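Long-range contacts in precorrin-8x Methyl Mutase (Thermus thermophilus, PDB 1V9C), which probably catalyses the methyl migration that turns precorrin-8X into hydrogenobyrinic acid on the way to adenosylcobalamin: residues D17-P22 / A41-K46; V33-H38 / V193-H198. One frame throughout, in Å; residues are numbered along the deposited sequence.

Contact 1 (D17-P22 / A41-K46)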
ATOM      1  N   ASP B  17     -19.436  -1.099   8.045  1.00 27.40           N
ATOM      2  CA  ASP B  17     -20.459  -2.106   8.280  1.00 35.77           C
ATOM      3  C   ASP B  17     -21.828  -1.592   7.851  1.00 35.09           C
ATOM      4  O   ASP B  17     -22.653  -2.363   7.398  1.00 37.15           O
ATOM      5  CB  ASP B  17     -20.504  -2.523   9.751  1.00 35.92           C
ATOM      6  CG  ASP B  17     -19.600  -3.701  10.044  1.00 40.56           C
ATOM      7  OD1 ASP B  17     -19.370  -4.515   9.125  1.00 45.84           O
ATOM      8  OD2 ASP B  17     -19.134  -3.829  11.191  1.00 50.37           O
ATOM      9  N   GLN B  18     -22.043  -0.284   7.980  1.00 32.68           N
ATOM     10  CA  GLN B  18     -23.308   0.344   7.617  1.00 31.17           C
ATOM     11  C   GLN B  18     -23.575   0.427   6.124  1.00 33.36           C
ATOM     12  O   GLN B  18     -24.722   0.385   5.690  1.00 32.54           O
ATOM     13  CB  GLN B  18     -23.364   1.757   8.157  1.00 20.64           C
ATOM     14  CG  GLN B  18     -23.693   1.860   9.604  1.00 19.29           C
ATOM     15  CD  GLN B  18     -23.665   3.297  10.061  1.00 23.62           C
ATOM     16  OE1 GLN B  18     -23.457   4.206   9.246  1.00 27.59           O
ATOM     17  NE2 GLN B  18     -23.874   3.523  11.361  1.00 27.42           N
ATOM     18  N   GLU B  19     -22.511   0.553   5.344  1.00 33.26           N
ATOM     19  CA  GLU B  19     -22.655   0.701   3.909  1.00 32.01           C
ATOM     20  C   GLU B  19     -22.227  -0.518   3.105  1.00 29.68           C
ATOM     21  O   GLU B  19     -22.113  -0.451   1.880  1.00 31.11           O
ATOM     22  CB  GLU B  19     -21.865   1.926   3.483  1.00 32.45           C
ATOM     23  CG  GLU B  19     -21.805   2.987   4.576  1.00 31.98           C
ATOM     24  CD  GLU B  19     -21.120   4.247   4.107  1.00 37.70           C
ATOM     25  OE1 GLU B  19     -20.267   4.137   3.205  1.00 37.56           O
ATOM     26  OE2 GLU B  19     -21.422   5.340   4.638  1.00 39.91           O
ATOM     27  N   ALA B  20     -21.994  -1.627   3.797  1.00 28.69           N
ATOM     28  CA  ALA B  20     -21.570  -2.859   3.144  1.00 32.64           C
ATOM     29  C   ALA B  20     -22.714  -3.464   2.339  1.00 37.87           C
ATOM     30  O   ALA B  20     -22.620  -3.596   1.120  1.00 39.62           O
ATOM     31  CB  ALA B  20     -21.086  -3.867   4.182  1.00 33.06           C
ATOM     32  N   GLY B  21     -23.791  -3.828   3.030  1.00 38.09           N
ATOM     33  CA  GLY B  21     -24.920  -4.431   2.360  1.00 42.80           C
ATOM     34  C   GLY B  21     -24.843  -5.940   2.471  1.00 48.14           C
ATOM     35  O   GLY B  21     -23.918  -6.481   3.080  1.00 47.00           O
ATOM     36  N   PRO B  22     -25.805  -6.656   1.878  1.00 51.32           N
ATOM     37  CA  PRO B  22     -25.828  -8.121   1.929  1.00 51.39           C
ATOM     38  C   PRO B  22     -24.522  -8.723   1.439  1.00 49.18           C
ATOM     39  O   PRO B  22     -24.000  -8.320   0.403  1.00 47.64           O
ATOM     40  CB  PRO B  22     -26.996  -8.477   1.011  1.00 54.75           C
ATOM     41  CG  PRO B  22     -27.908  -7.274   1.135  1.00 55.98           C
ATOM     42  CD  PRO B  22     -26.922  -6.138   1.068  1.00 54.16           C
ATOM     43  N   ALA B  41     -11.333   1.946   1.064  1.00 22.50           N
ATOM     44  CA  ALA B  41     -12.546   2.714   0.802  1.00 25.61           C
ATOM     45  C   ALA B  41     -13.052   2.175  -0.542  1.00 21.98           C
ATOM     46  O   ALA B  41     -13.636   2.898  -1.328  1.00 27.51           O
ATOM     47  CB  ALA B  41     -12.234   4.209   0.688  1.00 17.24           C
ATOM     48  N   ASP B  42     -12.774   0.905  -0.821  1.00 22.74           N
ATOM     49  CA  ASP B  42     -13.213   0.303  -2.078  1.00 27.44           C
ATOM     50  C   ASP B  42     -14.131  -0.848  -1.756  1.00 25.96           C
ATOM     51  O   ASP B  42     -13.667  -1.936  -1.414  1.00 25.03           O
ATOM     52  CB  ASP B  42     -12.040  -0.229  -2.892  1.00 30.69           C
ATOM     53  CG  ASP B  42     -12.476  -0.760  -4.253  1.00 32.54           C
ATOM     54  OD1 ASP B  42     -13.616  -1.251  -4.366  1.00 33.38           O
ATOM     55  OD2 ASP B  42     -11.680  -0.695  -5.210  1.00 28.14           O
ATOM     56  N   PHE B  43     -15.434  -0.606  -1.885  1.00 25.00           N
ATOM     57  CA  PHE B  43     -16.439  -1.609  -1.571  1.00 23.56           C
ATOM     58  C   PHE B  43     -16.527  -2.824  -2.487  1.00 24.95           C
ATOM     59  O   PHE B  43     -17.199  -3.796  -2.144  1.00 25.27           O
ATOM     60  CB  PHE B  43     -17.825  -0.952  -1.435  1.00 24.29           C
ATOM     61  CG  PHE B  43     -18.017  -0.246  -0.133  1.00 19.37           C
ATOM     62  CD1 PHE B  43     -17.589   1.058   0.034  1.00 23.78           C
ATOM     63  CD2 PHE B  43     -18.550  -0.913   0.953  1.00 21.96           C
ATOM     64  CE1 PHE B  43     -17.690   1.676   1.260  1.00 26.48           C
ATOM     65  CE2 PHE B  43     -18.654  -0.291   2.190  1.00 21.78           C
ATOM     66  CZ  PHE B  43     -18.225   0.996   2.338  1.00 25.14           C
ATOM     67  N   GLU B  44     -15.853  -2.794  -3.631  1.00 20.75           N
ATOM     68  CA  GLU B  44     -15.908  -3.945  -4.516  1.00 25.24           C
ATOM     69  C   GLU B  44     -15.271  -5.183  -3.909  1.00 28.50           C
ATOM     70  O   GLU B  44     -15.543  -6.293  -4.361  1.00 33.60           O
ATOM     71  CB  GLU B  44     -15.258  -3.650  -5.864  1.00 31.81           C
ATOM     72  CG  GLU B  44     -15.445  -4.798  -6.858  1.00 38.07           C
ATOM     73  CD  GLU B  44     -15.022  -4.452  -8.278  1.00 42.21           C
ATOM     74  OE1 GLU B  44     -15.283  -5.269  -9.188  1.00 46.74           O
ATOM     75  OE2 GLU B  44     -14.429  -3.372  -8.492  1.00 43.46           O
ATOM     76  N   TYR B  45     -14.437  -4.998  -2.882  1.00 27.85           N
ATOM     77  CA  TYR B  45     -13.771  -6.111  -2.215  1.00 22.80           C
ATOM     78  C   TYR B  45     -14.765  -7.039  -1.504  1.00 22.37           C
ATOM     79  O   TYR B  45     -14.435  -8.161  -1.138  1.00 24.94           O
ATOM     80  CB  TYR B  45     -12.706  -5.586  -1.223  1.00 20.14           C
ATOM     81  CG  TYR B  45     -11.458  -5.119  -1.926  1.00 17.56           C
ATOM     82  CD1 TYR B  45     -11.175  -3.764  -2.072  1.00 18.05           C
ATOM     83  CD2 TYR B  45     -10.624  -6.039  -2.570  1.00 14.47           C
ATOM     84  CE1 TYR B  45     -10.109  -3.338  -2.854  1.00 18.77           C
ATOM     85  CE2 TYR B  45      -9.572  -5.627  -3.356  1.00 17.43           C
ATOM     86  CZ  TYR B  45      -9.316  -4.275  -3.501  1.00 18.30           C
ATOM     87  OH  TYR B  45      -8.287  -3.874  -4.318  1.00 20.93           O
ATOM     88  N   LYS B  46     -15.982  -6.560  -1.293  1.00 29.87           N
ATOM     89  CA  LYS B  46     -17.014  -7.386  -0.661  1.00 33.50           C
ATOM     90  C   LYS B  46     -17.340  -8.540  -1.614  1.00 33.84           C
ATOM     91  O   LYS B  46     -17.604  -9.660  -1.191  1.00 37.65           O
ATOM     92  CB  LYS B  46     -18.292  -6.575  -0.440  1.00 33.72           C
ATOM     93  CG  LYS B  46     -19.337  -7.288   0.397  1.00 33.77           C
ATOM     94  CD  LYS B  46     -20.640  -6.495   0.468  1.00 38.14           C
ATOM     95  CE  LYS B  46     -21.452  -6.598  -0.813  1.00 35.33           C
ATOM     96  NZ  LYS B  46     -22.658  -5.717  -0.764  1.00 40.96           N
TER
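Polar binding between D17-P22 and A41-K46 rests on one ammonium group. K46 sets out with CG anti to the backbone N and bends at chi3 (76°), which brings NZ to the chain that leaves helix 6-20. There K46 NZ donates to A20 O at 2.8 Å, coming from above the carbonyl plane with a C=O...N angle of 138°, and makes a weaker bond to P22 O at 3.2 Å. Two carbonyls flanking G21, which has positive phi just after the helix, are thus gathered by one cation; such a charge would probably also suit the C-terminal end of the helix dipole. An alanine here would remove the ammonium and both bonds, and would probably leave the turn at G21 less firmly held against 41-46.

Van der Waals contact falls to F43. Its ring crosses the E19 side chain obliquely, ring and carboxylate planes 30° apart: F43 CZ lies 3.9 Å from E19 CB and 3.8 Å from E19 OE1. The backbone joins in, E19 O being 3.5 Å from F43 CE2. I37 of helix 30-40 and F163 of the second subunit also pack on F43.

A capping bond shapes 41-46 itself: D42 OD1 accepts from E44 N at 2.8 Å, met nearly along its C-O axis; the other carboxylate oxygen, D42 OD2, forms a salt bridge with K187. Together these features describe a helix C terminus with a glycine turn, gripped by lysine, beside an aspartate-capped type I turn leading into helix 45-48, at the protein surface.

Contact 2 (V33-H38 / V193-H198); sequences VRRMIH and VVAALH. With SO4 (sulfate ion), chain E; SO4 (sulfate ion), chain F.
Small side chains let the segments 33-38 and 193-198 approach closely: their axes come to 8.1 Å at 141°, nearer antiparallel than parallel. In this tight part A195 CB points at the opposing backbone and lies 3.9 Å from M36 CA. M36 runs alongside, its SD 4.4 Å from A196 CB. R35 CG sits just 3.1 Å from A195 O, so the aliphatic start of the arginine lies against a helix carbonyl.

The partly exposed end of R35 is polar and ion-filled. CG is anti to the backbone N, and a bend at chi2 (126°) carries the guanidinium past H198, whose CB lies over one face. Two sulfates, probably from the crystallisation liquor, meet its edge in plane. One accepts from R35 NE (2.8 Å to O3, 169°) and NH2, and from H198 ND1 at 3.0 Å to O1; the other accepts from R35 NH1 and NH2. H198 NE2 is bonded to N81 N, which helps fix the ring's rotation.

Around the pair, helix 6-20 packs on R35 through F13, strand 49-51 meets M36 through T49, and V32 and A39 of helix 30-40 extend the packing on A196 and A195.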
ATOM      1  N   VAL B  33     -12.723  -8.942   5.513  1.00 23.28           N
ATOM      2  CA  VAL B  33     -13.190  -8.195   4.350  1.00 19.85           C
ATOM      3  C   VAL B  33     -13.460  -6.740   4.696  1.00 18.06           C
ATOM      4  O   VAL B  33     -13.182  -5.849   3.898  1.00 20.41           O
ATOM      5  CB  VAL B  33     -14.472  -8.822   3.738  1.00 21.43           C
ATOM      6  CG1 VAL B  33     -14.884  -8.055   2.502  1.00 17.09           C
ATOM      7  CG2 VAL B  33     -14.219 -10.294   3.361  1.00 20.72           C
ATOM      8  N   ARG B  34     -13.999  -6.526   5.890  1.00 18.05           N
ATOM      9  CA  ARG B  34     -14.310  -5.201   6.401  1.00 17.86           C
ATOM     10  C   ARG B  34     -13.022  -4.384   6.447  1.00 18.80           C
ATOM     11  O   ARG B  34     -12.970  -3.263   5.950  1.00 22.08           O
ATOM     12  CB  ARG B  34     -14.895  -5.317   7.815  1.00 16.72           C
ATOM     13  CG  ARG B  34     -15.280  -3.992   8.451  1.00 19.16           C
ATOM     14  CD  ARG B  34     -15.264  -4.075   9.974  1.00 27.92           C
ATOM     15  NE  ARG B  34     -16.344  -4.872  10.546  1.00 28.74           N
ATOM     16  CZ  ARG B  34     -16.193  -5.694  11.583  1.00 37.52           C
ATOM     17  NH1 ARG B  34     -15.002  -5.833  12.152  1.00 35.40           N
ATOM     18  NH2 ARG B  34     -17.236  -6.357  12.070  1.00 37.14           N
ATOM     19  N   ARG B  35     -11.982  -4.970   7.039  1.00 18.93           N
ATOM     20  CA  ARG B  35     -10.688  -4.318   7.169  1.00 18.80           C
ATOM     21  C   ARG B  35     -10.083  -3.969   5.809  1.00 15.59           C
ATOM     22  O   ARG B  35      -9.525  -2.900   5.623  1.00 18.52           O
ATOM     23  CB  ARG B  35      -9.736  -5.216   7.958  1.00 19.88           C
ATOM     24  CG  ARG B  35      -8.484  -4.515   8.367  1.00 22.70           C
ATOM     25  CD  ARG B  35      -8.288  -4.633   9.847  1.00 26.64           C
ATOM     26  NE  ARG B  35      -7.310  -3.670  10.335  1.00 28.61           N
ATOM     27  CZ  ARG B  35      -7.076  -3.447  11.623  1.00 24.27           C
ATOM     28  NH1 ARG B  35      -7.749  -4.119  12.547  1.00 24.12           N
ATOM     29  NH2 ARG B  35      -6.181  -2.545  11.985  1.00 22.18           N
ATOM     30  N   MET B  36     -10.226  -4.871   4.847  1.00 19.95           N
ATOM     31  CA  MET B  36      -9.692  -4.629   3.523  1.00 14.81           C
ATOM     32  C   MET B  36     -10.418  -3.468   2.841  1.00 16.82           C
ATOM     33  O   MET B  36      -9.794  -2.703   2.105  1.00 11.57           O
ATOM     34  CB  MET B  36      -9.807  -5.898   2.678  1.00 18.58           C
ATOM     35  CG  MET B  36      -9.086  -7.074   3.285  1.00 21.49           C
ATOM     36  SD  MET B  36      -9.468  -8.672   2.559  1.00 27.95           S
ATOM     37  CE  MET B  36      -8.978  -8.411   0.878  1.00 22.53           C
ATOM     38  N   ILE B  37     -11.730  -3.351   3.089  1.00 18.26           N
ATOM     39  CA  ILE B  37     -12.555  -2.281   2.507  1.00 16.66           C
ATOM     40  C   ILE B  37     -12.218  -0.968   3.226  1.00 10.74           C
ATOM     41  O   ILE B  37     -12.102   0.077   2.618  1.00 12.80           O
ATOM     42  CB  ILE B  37     -14.081  -2.567   2.694  1.00 21.20           C
ATOM     43  CG1 ILE B  37     -14.476  -3.827   1.910  1.00 26.19           C
ATOM     44  CG2 ILE B  37     -14.890  -1.354   2.254  1.00 17.88           C
ATOM     45  CD1 ILE B  37     -15.955  -4.152   1.930  1.00 18.05           C
ATOM     46  N   HIS B  38     -12.072  -1.049   4.541  1.00 17.22           N
ATOM     47  CA  HIS B  38     -11.719   0.108   5.332  1.00 22.22           C
ATOM     48  C   HIS B  38     -10.394   0.690   4.815  1.00 25.41           C
ATOM     49  O   HIS B  38     -10.270   1.893   4.615  1.00 24.05           O
ATOM     50  CB  HIS B  38     -11.582  -0.295   6.788  1.00 26.86           C
ATOM     51  CG  HIS B  38     -11.164   0.830   7.680  1.00 37.83           C
ATOM     52  ND1 HIS B  38      -9.876   0.968   8.150  1.00 30.42           N
ATOM     53  CD2 HIS B  38     -11.860   1.887   8.165  1.00 40.09           C
ATOM     54  CE1 HIS B  38      -9.796   2.061   8.886  1.00 39.35           C
ATOM     55  NE2 HIS B  38     -10.985   2.637   8.911  1.00 45.13           N
ATOM     56  N   VAL B 193      -3.021  -6.932   1.606  1.00 15.39           N
ATOM     57  CA  VAL B 193      -2.376  -7.957   2.429  1.00 15.42           C
ATOM     58  C   VAL B 193      -2.219  -7.449   3.867  1.00 17.54           C
ATOM     59  O   VAL B 193      -2.601  -8.137   4.814  1.00 20.28           O
ATOM     60  CB  VAL B 193      -0.969  -8.333   1.913  1.00 12.54           C
ATOM     61  CG1 VAL B 193      -0.428  -9.488   2.723  1.00 12.47           C
ATOM     62  CG2 VAL B 193      -1.042  -8.739   0.466  1.00 18.77           C
ATOM     63  N   VAL B 194      -1.654  -6.248   4.027  1.00 18.28           N
ATOM     64  CA  VAL B 194      -1.465  -5.680   5.365  1.00 17.69           C
ATOM     65  C   VAL B 194      -2.798  -5.671   6.149  1.00 17.32           C
ATOM     66  O   VAL B 194      -2.873  -6.152   7.278  1.00 21.33           O
ATOM     67  CB  VAL B 194      -0.892  -4.231   5.275  1.00 19.28           C
ATOM     68  CG1 VAL B 194      -0.887  -3.576   6.653  1.00 17.85           C
ATOM     69  CG2 VAL B 194       0.528  -4.254   4.686  1.00 16.08           C
ATOM     70  N   ALA B 195      -3.852  -5.147   5.534  1.00 19.97           N
ATOM     71  CA  ALA B 195      -5.163  -5.070   6.196  1.00 20.91           C
ATOM     72  C   ALA B 195      -5.691  -6.442   6.611  1.00 17.51           C
ATOM     73  O   ALA B 195      -6.236  -6.602   7.706  1.00 18.51           O
ATOM     74  CB  ALA B 195      -6.173  -4.363   5.280  1.00 18.04           C
ATOM     75  N   ALA B 196      -5.542  -7.421   5.724  1.00 18.26           N
ATOM     76  CA  ALA B 196      -5.976  -8.786   6.000  1.00 20.27           C
ATOM     77  C   ALA B 196      -5.149  -9.382   7.159  1.00 23.34           C
ATOM     78  O   ALA B 196      -5.691 -10.049   8.040  1.00 24.47           O
ATOM     79  CB  ALA B 196      -5.825  -9.657   4.733  1.00 20.95           C
ATOM     80  N   LEU B 197      -3.838  -9.144   7.155  1.00 19.85           N
ATOM     81  CA  LEU B 197      -2.991  -9.645   8.237  1.00 21.42           C
ATOM     82  C   LEU B 197      -3.387  -8.950   9.542  1.00 24.31           C
ATOM     83  O   LEU B 197      -3.575  -9.609  10.554  1.00 20.47           O
ATOM     84  CB  LEU B 197      -1.502  -9.407   7.927  1.00 19.51           C
ATOM     85  CG  LEU B 197      -0.950 -10.357   6.852  1.00 23.18           C
ATOM     86  CD1 LEU B 197       0.412  -9.930   6.325  1.00 22.07           C
ATOM     87  CD2 LEU B 197      -0.859 -11.737   7.480  1.00 25.84           C
ATOM     88  N   HIS B 198      -3.531  -7.623   9.525  1.00 22.07           N
ATOM     89  CA  HIS B 198      -3.930  -6.944  10.746  1.00 20.85           C
ATOM     90  C   HIS B 198      -5.253  -7.503  11.256  1.00 20.04           C
ATOM     91  O   HIS B 198      -5.435  -7.674  12.455  1.00 20.01           O
ATOM     92  CB  HIS B 198      -4.019  -5.438  10.519  1.00 23.71           C
ATOM     93  CG  HIS B 198      -2.686  -4.754  10.536  1.00 25.30           C
ATOM     94  ND1 HIS B 198      -2.435  -3.585   9.850  1.00 22.03           N
ATOM     95  CD2 HIS B 198      -1.525  -5.081  11.153  1.00 23.38           C
ATOM     96  CE1 HIS B 198      -1.181  -3.222  10.036  1.00 22.54           C
ATOM     97  NE2 HIS B 198      -0.604  -4.115  10.821  1.00 30.66           N
TER
HETATM   98  S   SO4 E1003      -5.012  -1.287   8.571  1.00 47.82           S
HETATM   99  O1  SO4 E1003      -3.641  -1.482   8.061  1.00 53.58           O
HETATM  100  O2  SO4 E1003      -4.991  -1.046  10.022  1.00 47.68           O
HETATM  101  O3  SO4 E1003      -5.793  -2.501   8.310  1.00 56.74           O
HETATM  102  O4  SO4 E1003      -5.623  -0.132   7.888  1.00 49.60           O
HETATM  103  S   SO4 F1004      -6.460  -3.190  15.691  1.00 41.80           S
HETATM  104  O1  SO4 F1004      -5.439  -3.402  14.656  1.00 42.45           O
HETATM  105  O2  SO4 F1004      -5.975  -3.698  16.988  1.00 46.87           O
HETATM  106  O3  SO4 F1004      -7.695  -3.892  15.306  1.00 41.37           O
HETATM  107  O4  SO4 F1004      -6.746  -1.750  15.806  1.00 44.10           O

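From the N terminus, helix 6-20 ends in the first segment of contact 1, and the chain then forms helix 30-40 before 41-46 returns to that helix end, closing a short loop. Contact 2 starts inside this loop, at 33-38, and finishes near the C terminus at 193-198, so the two cross. Its much longer loop takes in all six sheet strands. The contacts also touch directly: D17 OD2 and R34 NE form a salt bridge of 3.0 Å, and V33 CG1 packs on Y45 O and K46 CA. Helix 30-40 therefore links the surface turns of contact 1 to helix 190-205, joining the N-terminal helices to the last helix of the doubly wound fold.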